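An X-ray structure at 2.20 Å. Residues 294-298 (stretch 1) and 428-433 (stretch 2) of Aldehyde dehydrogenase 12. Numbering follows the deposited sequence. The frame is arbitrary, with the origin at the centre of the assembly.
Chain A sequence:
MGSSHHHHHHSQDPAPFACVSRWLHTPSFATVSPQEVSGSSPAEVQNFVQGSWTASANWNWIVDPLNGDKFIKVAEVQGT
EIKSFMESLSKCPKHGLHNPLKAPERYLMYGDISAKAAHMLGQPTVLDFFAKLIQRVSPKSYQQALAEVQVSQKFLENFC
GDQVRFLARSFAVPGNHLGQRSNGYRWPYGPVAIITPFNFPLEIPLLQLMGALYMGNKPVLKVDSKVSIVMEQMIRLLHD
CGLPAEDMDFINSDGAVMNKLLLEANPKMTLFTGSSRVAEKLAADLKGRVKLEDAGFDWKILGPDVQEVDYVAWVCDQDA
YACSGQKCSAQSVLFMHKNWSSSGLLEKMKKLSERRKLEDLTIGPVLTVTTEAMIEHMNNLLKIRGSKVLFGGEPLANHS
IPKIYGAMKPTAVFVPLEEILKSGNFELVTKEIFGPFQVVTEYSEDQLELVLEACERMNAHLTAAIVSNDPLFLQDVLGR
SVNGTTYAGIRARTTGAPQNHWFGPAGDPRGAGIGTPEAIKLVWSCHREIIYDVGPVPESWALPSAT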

# COMPACT_ATOMS: atom_id res chain seq x y z
N ASP A 294 22.30 0.21 -16.22
CA ASP A 294 23.25 0.20 -17.32
C ASP A 294 23.15 1.50 -18.13
O ASP A 294 22.59 2.50 -17.68
CB ASP A 294 23.04 -1.03 -18.18
CG ASP A 294 21.58 -1.40 -18.31
OD1 ASP A 294 20.73 -0.66 -17.77
OD2 ASP A 294 21.29 -2.43 -18.95
N ALA A 295 23.68 1.47 -19.34
CA ALA A 295 23.74 2.67 -20.15
C ALA A 295 22.34 3.11 -20.56
O ALA A 295 21.33 2.43 -20.34
CB ALA A 295 24.62 2.44 -21.38
N GLY A 296 22.30 4.29 -21.17
CA GLY A 296 21.07 4.81 -21.74
C GLY A 296 21.33 5.65 -22.97
O GLY A 296 22.28 6.43 -22.99
N PHE A 297 20.51 5.48 -24.01
CA PHE A 297 20.44 6.42 -25.13
C PHE A 297 19.11 7.12 -25.02
O PHE A 297 18.09 6.65 -25.56
CB PHE A 297 20.63 5.69 -26.47
CG PHE A 297 20.85 6.61 -27.61
CD1 PHE A 297 22.11 7.08 -27.91
CD2 PHE A 297 19.78 7.05 -28.37
CE1 PHE A 297 22.31 7.96 -28.96
CE2 PHE A 297 19.97 7.93 -29.42
CZ PHE A 297 21.24 8.38 -29.72
N ASP A 298 19.10 8.27 -24.36
CA ASP A 298 17.88 8.95 -23.92
C ASP A 298 17.42 9.98 -24.95
O ASP A 298 18.24 10.72 -25.51
CB ASP A 298 18.14 9.60 -22.57
CG ASP A 298 18.96 8.70 -21.67
OD1 ASP A 298 18.59 7.54 -21.49
OD2 ASP A 298 19.96 9.16 -21.10
N LEU A 428 24.49 3.31 -35.73
CA LEU A 428 25.43 4.42 -35.57
C LEU A 428 24.78 5.61 -34.86
O LEU A 428 25.37 6.18 -33.92
CB LEU A 428 25.97 4.84 -36.94
CG LEU A 428 26.95 6.02 -36.96
CD1 LEU A 428 28.25 5.63 -36.29
CD2 LEU A 428 27.19 6.49 -38.39
N VAL A 429 23.58 6.02 -35.29
CA VAL A 429 22.91 7.20 -34.73
C VAL A 429 22.57 6.98 -33.26
O VAL A 429 22.74 7.89 -32.43
CB VAL A 429 21.66 7.56 -35.58
CG1 VAL A 429 20.68 8.46 -34.81
CG2 VAL A 429 22.09 8.21 -36.89
N THR A 430 22.09 5.79 -32.91
CA THR A 430 21.69 5.48 -31.54
C THR A 430 22.86 4.99 -30.68
O THR A 430 22.63 4.40 -29.61
CB THR A 430 20.56 4.46 -31.54
OG1 THR A 430 21.03 3.23 -32.08
CG2 THR A 430 19.37 4.97 -32.41
N LYS A 431 24.09 5.21 -31.10
CA LYS A 431 25.25 4.82 -30.30
C LYS A 431 25.47 5.84 -29.19
O LYS A 431 25.50 7.05 -29.45
CB LYS A 431 26.48 4.71 -31.19
CG LYS A 431 27.78 4.39 -30.49
CD LYS A 431 28.94 4.73 -31.40
CE LYS A 431 30.26 4.41 -30.75
NZ LYS A 431 30.71 3.03 -31.05
N GLU A 432 25.61 5.37 -27.95
CA GLU A 432 25.81 6.28 -26.84
C GLU A 432 27.24 6.81 -26.83
O GLU A 432 28.19 6.02 -26.79
CB GLU A 432 25.51 5.58 -25.50
CG GLU A 432 25.52 6.53 -24.32
CD GLU A 432 25.63 5.81 -23.00
OE1 GLU A 432 26.30 4.76 -22.97
OE2 GLU A 432 25.06 6.29 -22.00
N ILE A 433 27.38 8.14 -26.89
CA ILE A 433 28.66 8.82 -26.74
C ILE A 433 28.63 9.51 -25.38
O ILE A 433 27.92 10.51 -25.19
CB ILE A 433 28.93 9.82 -27.87
CG1 ILE A 433 28.48 9.25 -29.22
CG2 ILE A 433 30.41 10.21 -27.93
CD1 ILE A 433 29.32 8.05 -29.70

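Residues that touch across stretches 294-298 and 428-433 are at least 132 positions apart in the sequence of one chain, yet they pack against each other through a small contact that buries 279 Å², counted over both sides. Over its touching part stretch 1 has no regular helix or strand. Stretch 2 begins with the last residues of a helix, Leu-428 and Val-429, and continues as loop. Thr-430 is the first residue to leave helical values, with phi/psi of -87/17, and Lys-431 and Glu-432 then adopt extended angles. The turn is held by a backbone hydrogen bond from Lys-431 N to Leu-428 O, 3.2 Å long. The touching parts run in roughly opposing directions, their end-to-end vectors 151° apart, but they do not pair as strands do: no hydrogen bond crosses between the stretches. The nearest CA atoms across the stretches are those of Phe-297 and Glu-432, 5.6 Å apart.

Phe-297 dominates the contact, with 97 Å² covered by the other stretch. Its CA-to-CB bond points sideways, but the t rotamer (chi1 -168°) carries the ring nearer to the end of the helix and the turn that follows. Thr-430 lies over one face of the ring: its CA is 3.6 Å from the ring centroid and only 16° off the ring normal, the geometry of a CH-pi interaction, in which a weakly polarised CH group meets the pi cloud. The carbonyl oxygen of the same residue lies over the same face, with Thr-430 O 3.2 Å from Phe-297 CD1. Two further carbonyl oxygens approach obliquely, Val-429 O at 3.1 Å from Phe-297 CZ and Lys-431 O at 3.4 Å from Phe-297 CE1. The ring thus meets mostly main chain. The closest side-chain approach of Thr-430 is looser, its CB 4.1 Å from Phe-297 CE2. Thr-430 is a p rotamer (chi1 65°), and its OG1 is hydrogen-bonded to a residue just outside the stretches. Lys-431 directs its CA-to-CB bond away, so it joins the contact chiefly through its carbonyl.

Glu-432 makes the second part of the contact, and 70 Å² of it is covered. Its CA-to-CB bond points sideways, but with chi1 and chi2 both t the chain extends and brings the carboxylate alongside Ala-295 and Gly-296. Ala-295 points its CB toward stretch 2, where it lies 3.3 Å from Glu-432 OE1, a plain van der Waals contact between a methyl group and an oxygen. The other oxygen, Glu-432 OE2, is 3.0 Å from Gly-296 O; both atoms are acceptors, so this short approach is not a hydrogen bond. Gly-296 has no side chain, and an ideal CB there would point away from stretch 2 and come within 2.7 Å of Asp-298 OD1, a clash inside stretch 1. Asp-298 itself makes no contact across the stretches, and its OD1 is hydrogen-bonded elsewhere in the structure.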